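Local structure of flavohemoglobin (Malassezia yamatoensis, 6O0A) at residues 41-44 / 45-49; 145-148 / 149-153. The protein binds heme and FAD and is required for resistance to nitric oxide, which it probably detoxifies by the oxidative chemistry known from other flavohemoglobins. All blocks are in the same frame, centred on the assembly; numbering follows the deposited sequence.

In the fold
Both contacts are short runs of continuous helix in the globin part of the protein, each joining residues one turn apart, and each places a tyrosine side chain near the heme. Interaction 1 lies on helix 25-53 and interaction 2 on helix 137-163; their centres are 20 Å apart and their nearest atoms about 7 Å, so they do not touch. Tyr-47 of interaction 1 brings its OH to 6.0 Å from the heme iron, HEM FE, whereas 145-148 / 149-153 meets the porphyrin directly, with Leu-150 CD2 3.5 Å from HEM CMB. Helices 75-89 and 115-131 pack against both. The FAD is more remote from interaction 1, about 13 Å from the side chain of Pro-44.

Interaction 1: residues 41-44 / 45-49; sequences HITP and VFYGD
With chi1 -73°, Thr-43 keeps its hydroxyl beside the backbone N and its methyl anti to it; Tyr-47 has CG beside its own N (chi1 -80°), and the two side chains lie side by side one turn apart on helix 25-53. The methyl meets the tyrosine: Thr-43 CG2 comes in at the ring edge, in its plane, 3.8 Å from Tyr-47 CD2. Phe-46 takes one face of the same ring, its CE2 standing 3.4 Å above the tyrosine plane and offset toward the rim. The helix is kinked here, the N of His-41 and of Pro-44 both lacking a bond to the turn before; Pro-44 has no N-H to give. Its carbonyl still works: Gly-48 N bonds Pro-44 O at 2.9 Å. The neighbouring bonds are straighter, Phe-46 N to Ile-42 O at 2.9 Å and Tyr-47 N to Thr-43 O at 3.0 Å. Phe-62 meets the Tyr-47 ring edge-to-face, and helix 115-131 receives Ile-42 and Phe-46. Thr-43 OG1 is hydrogen-bonded to Ile-39 O, so the buried threonine satisfies its polar branch within its own helix and offers an apolar one to the edge of a ring whose hydroxyl lies near the heme, consistent with the distal tyrosine of flavohemoglobins.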
ATOM      1  N   HIS A  41       5.417 -23.081  -3.624  1.00 23.96           N
ATOM      2  CA  HIS A  41       6.211 -24.040  -2.875  1.00 28.74           C
ATOM      3  C   HIS A  41       7.582 -23.475  -2.532  1.00 21.61           C
ATOM      4  O   HIS A  41       8.120 -23.779  -1.463  1.00 24.97           O
ATOM      5  CB  HIS A  41       6.340 -25.337  -3.673  1.00 26.23           C
ATOM      6  CG  HIS A  41       5.022 -25.936  -4.055  1.00 40.04           C
ATOM      7  ND1 HIS A  41       4.246 -25.438  -5.081  1.00 42.57           N
ATOM      8  CD2 HIS A  41       4.335 -26.983  -3.538  1.00 41.82           C
ATOM      9  CE1 HIS A  41       3.143 -26.157  -5.186  1.00 42.35           C
ATOM     10  NE2 HIS A  41       3.172 -27.100  -4.261  1.00 45.79           N
ATOM     11  N   ILE A  42       8.138 -22.627  -3.399  1.00 18.50           N
ATOM     12  CA  ILE A  42       9.484 -22.106  -3.164  1.00 16.52           C
ATOM     13  C   ILE A  42       9.476 -21.033  -2.076  1.00 17.19           C
ATOM     14  O   ILE A  42      10.395 -20.957  -1.251  1.00 17.04           O
ATOM     15  CB  ILE A  42      10.069 -21.585  -4.490  1.00 16.27           C
ATOM     16  CG1 ILE A  42      10.335 -22.752  -5.447  1.00 19.48           C
ATOM     17  CG2 ILE A  42      11.347 -20.772  -4.258  1.00 22.08           C
ATOM     18  CD1 ILE A  42      10.607 -22.337  -6.875  1.00 20.67           C
ATOM     19  N   THR A  43       8.434 -20.192  -2.050  1.00 18.91           N
ATOM     20  CA  THR A  43       8.308 -19.048  -1.144  1.00 20.04           C
ATOM     21  C   THR A  43       8.564 -19.366   0.326  1.00 17.24           C
ATOM     22  O   THR A  43       9.414 -18.714   0.951  1.00 18.25           O
ATOM     23  CB  THR A  43       6.911 -18.423  -1.293  1.00 25.64           C
ATOM     24  OG1 THR A  43       6.837 -17.729  -2.536  1.00 20.22           O
ATOM     25  CG2 THR A  43       6.621 -17.459  -0.148  1.00 32.18           C
ATOM     26  N   PRO A  44       7.847 -20.320   0.937  1.00 20.93           N
ATOM     27  CA  PRO A  44       8.047 -20.552   2.370  1.00 25.10           C
ATOM     28  C   PRO A  44       9.421 -21.084   2.668  1.00 23.40           C
ATOM     29  O   PRO A  44       9.948 -20.850   3.762  1.00 21.04           O
ATOM     30  CB  PRO A  44       6.957 -21.576   2.723  1.00 31.06           C
ATOM     31  CG  PRO A  44       6.029 -21.567   1.561  1.00 33.09           C
ATOM     32  CD  PRO A  44       6.865 -21.270   0.387  1.00 32.24           C
ATOM     33  N   VAL A  45      10.024 -21.792   1.713  1.00 22.87           N
ATOM     34  CA  VAL A  45      11.373 -22.288   1.926  1.00 16.51           C
ATOM     35  C   VAL A  45      12.369 -21.139   1.861  1.00 16.87           C
ATOM     36  O   VAL A  45      13.275 -21.035   2.695  1.00 17.04           O
ATOM     37  CB  VAL A  45      11.703 -23.393   0.910  1.00 21.23           C
ATOM     38  CG1 VAL A  45      13.121 -23.881   1.133  1.00 21.12           C
ATOM     39  CG2 VAL A  45      10.705 -24.534   1.040  1.00 24.71           C
ATOM     40  N   PHE A  46      12.215 -20.263   0.867  1.00 12.10           N
ATOM     41  CA  PHE A  46      13.047 -19.071   0.777  1.00 12.90           C
ATOM     42  C   PHE A  46      13.014 -18.273   2.081  1.00 12.88           C
ATOM     43  O   PHE A  46      14.062 -17.979   2.675  1.00 13.65           O
ATOM     44  CB  PHE A  46      12.562 -18.264  -0.436  1.00 13.66           C
ATOM     45  CG  PHE A  46      12.720 -16.773  -0.315  1.00 14.76           C
ATOM     46  CD1 PHE A  46      13.940 -16.189  -0.032  1.00 17.10           C
ATOM     47  CD2 PHE A  46      11.624 -15.952  -0.553  1.00 14.54           C
ATOM     48  CE1 PHE A  46      14.064 -14.817   0.053  1.00 18.76           C
ATOM     49  CE2 PHE A  46      11.747 -14.575  -0.482  1.00 17.50           C
ATOM     50  CZ  PHE A  46      12.970 -14.015  -0.177  1.00 18.82           C
ATOM     51  N   TYR A  47      11.813 -17.943   2.568  1.00 14.00           N
ATOM     52  CA  TYR A  47      11.718 -17.143   3.785  1.00 13.53           C
ATOM     53  C   TYR A  47      12.204 -17.912   5.003  1.00 15.44           C
ATOM     54  O   TYR A  47      12.869 -17.340   5.877  1.00 17.39           O
ATOM     55  CB  TYR A  47      10.281 -16.665   4.001  1.00 14.22           C
ATOM     56  CG  TYR A  47       9.938 -15.471   3.149  1.00 14.95           C
ATOM     57  CD1 TYR A  47      10.545 -14.234   3.370  1.00 17.61           C
ATOM     58  CD2 TYR A  47       9.016 -15.575   2.113  1.00 16.26           C
ATOM     59  CE1 TYR A  47      10.237 -13.137   2.578  1.00 16.68           C
ATOM     60  CE2 TYR A  47       8.707 -14.483   1.321  1.00 20.03           C
ATOM     61  CZ  TYR A  47       9.321 -13.267   1.563  1.00 19.82           C
ATOM     62  OH  TYR A  47       9.002 -12.177   0.777  1.00 23.64           O
ATOM     63  N   GLY A  48      11.878 -19.202   5.087  1.00 17.53           N
ATOM     64  CA  GLY A  48      12.373 -19.999   6.200  1.00 16.78           C
ATOM     65  C   GLY A  48      13.888 -19.978   6.295  1.00 18.38           C
ATOM     66  O   GLY A  48      14.455 -19.754   7.373  1.00 17.50           O
ATOM     67  N   ASP A  49      14.558 -20.197   5.162  1.00 15.56           N
ATOM     68  CA  ASP A  49      16.019 -20.163   5.117  1.00 13.10           C
ATOM     69  C   ASP A  49      16.545 -18.774   5.453  1.00 16.23           C
ATOM     70  O   ASP A  49      17.468 -18.624   6.263  1.00 15.80           O
ATOM     71  CB  ASP A  49      16.515 -20.580   3.725  1.00 16.05           C
ATOM     72  CG  ASP A  49      16.275 -22.048   3.420  1.00 22.76           C
ATOM     73  OD1 ASP A  49      15.946 -22.820   4.346  1.00 22.53           O
ATOM     74  OD2 ASP A  49      16.421 -22.429   2.240  1.00 19.99           O
TER

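Interaction 2: residues 145-148 / 149-153; sequences EVYW and LLARA. With HEM (protoporphyrin IX containing Fe), chain C.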
ATOM      1  N   GLU A 145      19.374 -13.162 -14.267  1.00 14.85           N
ATOM      2  CA  GLU A 145      19.323 -11.915 -15.018  1.00 16.38           C
ATOM      3  C   GLU A 145      18.018 -11.172 -14.751  1.00 17.97           C
ATOM      4  O   GLU A 145      18.024  -9.957 -14.522  1.00 19.49           O
ATOM      5  CB  GLU A 145      19.481 -12.185 -16.512  1.00 18.77           C
ATOM      6  CG  GLU A 145      19.596 -10.883 -17.305  1.00 19.93           C
ATOM      7  CD  GLU A 145      19.749 -11.091 -18.801  1.00 24.78           C
ATOM      8  OE1 GLU A 145      20.091 -12.214 -19.230  1.00 22.62           O
ATOM      9  OE2 GLU A 145      19.518 -10.115 -19.548  1.00 29.66           O
ATOM     10  N   VAL A 146      16.893 -11.897 -14.773  1.00 19.10           N
ATOM     11  CA  VAL A 146      15.589 -11.310 -14.470  1.00 16.85           C
ATOM     12  C   VAL A 146      15.599 -10.691 -13.078  1.00 18.71           C
ATOM     13  O   VAL A 146      15.187  -9.542 -12.891  1.00 19.32           O
ATOM     14  CB  VAL A 146      14.479 -12.372 -14.605  1.00 17.49           C
ATOM     15  CG1 VAL A 146      13.122 -11.825 -14.142  1.00 20.44           C
ATOM     16  CG2 VAL A 146      14.387 -12.871 -16.033  1.00 18.75           C
ATOM     17  N   TYR A 147      16.100 -11.436 -12.085  1.00 14.36           N
ATOM     18  CA  TYR A 147      16.149 -10.909 -10.725  1.00 17.01           C
ATOM     19  C   TYR A 147      16.917  -9.593 -10.666  1.00 18.75           C
ATOM     20  O   TYR A 147      16.465  -8.627 -10.045  1.00 19.39           O
ATOM     21  CB  TYR A 147      16.781 -11.924  -9.765  1.00 16.09           C
ATOM     22  CG  TYR A 147      16.865 -11.381  -8.341  1.00 16.24           C
ATOM     23  CD1 TYR A 147      17.964 -10.632  -7.907  1.00 17.55           C
ATOM     24  CD2 TYR A 147      15.823 -11.583  -7.444  1.00 17.11           C
ATOM     25  CE1 TYR A 147      18.026 -10.112  -6.606  1.00 16.93           C
ATOM     26  CE2 TYR A 147      15.878 -11.072  -6.141  1.00 18.40           C
ATOM     27  CZ  TYR A 147      16.977 -10.332  -5.738  1.00 15.95           C
ATOM     28  OH  TYR A 147      17.018  -9.826  -4.447  1.00 16.74           O
ATOM     29  N   TRP A 148      18.110  -9.547 -11.261  1.00 17.93           N
ATOM     30  CA  TRP A 148      18.938  -8.360 -11.073  1.00 20.91           C
ATOM     31  C   TRP A 148      18.447  -7.169 -11.887  1.00 18.67           C
ATOM     32  O   TRP A 148      18.651  -6.022 -11.473  1.00 22.53           O
ATOM     33  CB  TRP A 148      20.408  -8.687 -11.371  1.00 23.80           C
ATOM     34  CG  TRP A 148      20.990  -9.433 -10.199  1.00 27.98           C
ATOM     35  CD1 TRP A 148      21.425 -10.725 -10.170  1.00 36.77           C
ATOM     36  CD2 TRP A 148      21.111  -8.941  -8.856  1.00 34.29           C
ATOM     37  NE1 TRP A 148      21.841 -11.058  -8.900  1.00 37.15           N
ATOM     38  CE2 TRP A 148      21.656  -9.978  -8.076  1.00 38.97           C
ATOM     39  CE3 TRP A 148      20.826  -7.714  -8.242  1.00 39.87           C
ATOM     40  CZ2 TRP A 148      21.922  -9.827  -6.713  1.00 33.70           C
ATOM     41  CZ3 TRP A 148      21.091  -7.567  -6.892  1.00 37.99           C
ATOM     42  CH2 TRP A 148      21.628  -8.617  -6.144  1.00 33.79           C
ATOM     43  N   LEU A 149      17.786  -7.406 -13.021  1.00 19.30           N
ATOM     44  CA  LEU A 149      17.136  -6.303 -13.723  1.00 22.10           C
ATOM     45  C   LEU A 149      16.113  -5.631 -12.824  1.00 23.33           C
ATOM     46  O   LEU A 149      16.041  -4.397 -12.755  1.00 22.60           O
ATOM     47  CB  LEU A 149      16.454  -6.811 -14.989  1.00 24.43           C
ATOM     48  CG  LEU A 149      17.329  -7.097 -16.200  1.00 29.83           C
ATOM     49  CD1 LEU A 149      16.492  -7.748 -17.280  1.00 31.93           C
ATOM     50  CD2 LEU A 149      17.933  -5.798 -16.694  1.00 34.03           C
ATOM     51  N   LEU A 150      15.308  -6.439 -12.139  1.00 18.95           N
ATOM     52  CA  LEU A 150      14.270  -5.917 -11.258  1.00 21.52           C
ATOM     53  C   LEU A 150      14.878  -5.274 -10.016  1.00 22.65           C
ATOM     54  O   LEU A 150      14.488  -4.170  -9.622  1.00 19.84           O
ATOM     55  CB  LEU A 150      13.324  -7.057 -10.890  1.00 22.66           C
ATOM     56  CG  LEU A 150      12.111  -6.890  -9.979  1.00 26.79           C
ATOM     57  CD1 LEU A 150      11.240  -5.761 -10.461  1.00 29.39           C
ATOM     58  CD2 LEU A 150      11.344  -8.191 -10.002  1.00 26.16           C
ATOM     59  N   ALA A 151      15.841  -5.948  -9.389  1.00 20.26           N
ATOM     60  CA  ALA A 151      16.495  -5.380  -8.213  1.00 23.15           C
ATOM     61  C   ALA A 151      17.137  -4.034  -8.525  1.00 22.83           C
ATOM     62  O   ALA A 151      17.021  -3.086  -7.739  1.00 22.55           O
ATOM     63  CB  ALA A 151      17.543  -6.355  -7.675  1.00 17.25           C
ATOM     64  N   ARG A 152      17.824  -3.927  -9.664  1.00 18.20           N
ATOM     65  CA  ARG A 152      18.481  -2.668  -9.999  1.00 19.17           C
ATOM     66  C   ARG A 152      17.456  -1.557 -10.210  1.00 22.57           C
ATOM     67  O   ARG A 152      17.671  -0.418  -9.780  1.00 24.54           O
ATOM     68  CB  ARG A 152      19.367  -2.832 -11.242  1.00 22.08           C
ATOM     69  CG  ARG A 152      20.600  -3.708 -11.005  1.00 38.63           C
ATOM     70  CD  ARG A 152      21.534  -3.703 -12.209  1.00 55.99           C
ATOM     71  NE  ARG A 152      22.244  -4.971 -12.376  1.00 68.42           N
ATOM     72  CZ  ARG A 152      21.999  -5.841 -13.352  1.00 72.62           C
ATOM     73  NH1 ARG A 152      22.700  -6.966 -13.430  1.00 76.41           N
ATOM     74  NH2 ARG A 152      21.061  -5.585 -14.256  1.00 70.28           N
ATOM     75  N   ALA A 153      16.335  -1.875 -10.869  1.00 20.25           N
ATOM     76  CA  ALA A 153      15.281  -0.885 -11.082  1.00 21.91           C
ATOM     77  C   ALA A 153      14.713  -0.395  -9.751  1.00 19.41           C
ATOM     78  O   ALA A 153      14.547   0.812  -9.543  1.00 23.67           O
ATOM     79  CB  ALA A 153      14.179  -1.486 -11.952  1.00 22.32           C
TER
HETATM   80  CHA HEM C 402       7.020  -6.230   0.117  1.00 16.79           C
HETATM   81  CHB HEM C 402       8.901  -7.453  -4.214  1.00 19.81           C
HETATM   82  CHC HEM C 402      13.359  -7.344  -2.301  1.00 18.14           C
HETATM   83  CHD HEM C 402      11.427  -6.785   2.114  1.00 13.25           C
HETATM   84  C1A HEM C 402       7.143  -6.547  -1.224  1.00 15.68           C
HETATM   85  C2A HEM C 402       6.061  -6.648  -2.180  1.00 17.37           C
HETATM   86  C3A HEM C 402       6.579  -6.977  -3.369  1.00 21.80           C
HETATM   87  C4A HEM C 402       8.013  -7.120  -3.213  1.00 23.25           C
HETATM   88  CMA HEM C 402       5.811  -7.198  -4.688  1.00 22.27           C
HETATM   89  CAA HEM C 402       4.574  -6.380  -1.865  1.00 21.86           C
HETATM   90  CBA HEM C 402       4.380  -4.885  -2.108  1.00 23.78           C
HETATM   91  CGA HEM C 402       2.970  -4.485  -1.749  1.00 36.86           C
HETATM   92  O1A HEM C 402       2.512  -4.824  -0.629  1.00 37.78           O
HETATM   93  O2A HEM C 402       2.302  -3.823  -2.579  1.00 41.98           O
HETATM   94  C1B HEM C 402      10.274  -7.523  -4.084  1.00 18.23           C
HETATM   95  C2B HEM C 402      11.218  -7.835  -5.140  1.00 16.56           C
HETATM   96  C3B HEM C 402      12.456  -7.823  -4.607  1.00 20.11           C
HETATM   97  C4B HEM C 402      12.327  -7.479  -3.203  1.00 15.35           C
HETATM   98  CMB HEM C 402      10.790  -8.147  -6.588  1.00 21.94           C
HETATM   99  CAB HEM C 402      13.823  -8.077  -5.291  1.00 20.70           C
HETATM  100  CBB HEM C 402      14.029  -8.069  -6.618  1.00 18.94           C
HETATM  101  C1C HEM C 402      13.211  -7.223  -0.935  1.00 18.03           C
HETATM  102  C2C HEM C 402      14.284  -7.269   0.025  1.00 14.33           C
HETATM  103  C3C HEM C 402      13.761  -7.111   1.255  1.00 14.40           C
HETATM  104  C4C HEM C 402      12.330  -6.978   1.096  1.00 14.17           C
HETATM  105  CMC HEM C 402      15.765  -7.439  -0.382  1.00 18.42           C
HETATM  106  CAC HEM C 402      14.451  -7.115   2.646  1.00 16.52           C
HETATM  107  CBC HEM C 402      15.587  -7.795   2.888  1.00 21.98           C
HETATM  108  C1D HEM C 402      10.074  -6.582   1.939  1.00 12.39           C
HETATM  109  C2D HEM C 402       9.132  -6.361   3.021  1.00 17.88           C
HETATM  110  C3D HEM C 402       7.921  -6.220   2.489  1.00 17.87           C
HETATM  111  C4D HEM C 402       8.038  -6.332   1.044  1.00 15.30           C
HETATM  112  CMD HEM C 402       9.514  -6.326   4.519  1.00 16.95           C
HETATM  113  CAD HEM C 402       6.618  -5.973   3.281  1.00 14.43           C
HETATM  114  CBD HEM C 402       5.785  -7.250   3.222  1.00 19.69           C
HETATM  115  CGD HEM C 402       6.270  -8.276   4.222  1.00 24.23           C
HETATM  116  O1D HEM C 402       6.470  -7.927   5.417  1.00 18.74           O
HETATM  117  O2D HEM C 402       6.436  -9.464   3.827  1.00 25.99           O
HETATM  118  NA  HEM C 402       8.322  -6.843  -1.892  1.00 15.74           N
HETATM  119  NB  HEM C 402      10.983  -7.314  -2.922  1.00 16.62           N
HETATM  120  NC  HEM C 402      12.023  -7.036  -0.253  1.00 13.74           N
HETATM  121  ND  HEM C 402       9.377  -6.546   0.747  1.00 14.71           N
HETATM  122 FE   HEM C 402      10.208  -6.666  -1.138  1.00 18.44          FE
HETATM  123  O   HOH W   1      20.535  -8.298 -15.255  1.00 35.10           O
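Arg-152 curls back along helix 137-163 over Trp-148, one turn earlier. Its CB lies 3.3 Å from Trp-148 O, the carbonyl that also accepts the Arg-152 backbone N-H, and its CG is closer still to that oxygen, at 3.1 Å. CD and NE move on past the same atom, and a bend at chi3 (-148°) brings the guanidinium round so that Trp-148 CB sits over one of its faces, 3.5 Å from NH1. At the tip, NH2 donates to a water (2.9 Å from NH2 to its oxygen), which in turn donates to Glu-145 O, so this carbonyl accepts two hydrogen bonds, from the water and from Leu-149 N. The Trp-148 ring itself has Tyr-147 CD1 over the centre of one face, while its CE3 packs 3.6 Å from Ala-151 CB. Farther round the helix, Tyr-147 CE2 touches the heme vinyl at HEM CBB, 3.6 Å away, and Leu-150 adds its own methyl contact to the pocket. Tyr-147 OH is hydrogen-bonded to Tyr-116 O, and Tyr-120 meets both aromatic rings, so helix 115-131 lies along this aromatic side; Leu-150 packs on helices 75-89 and 96-108, and Glu-145 is tied to Ser-21 and Ser-24 near the modelled N-terminus.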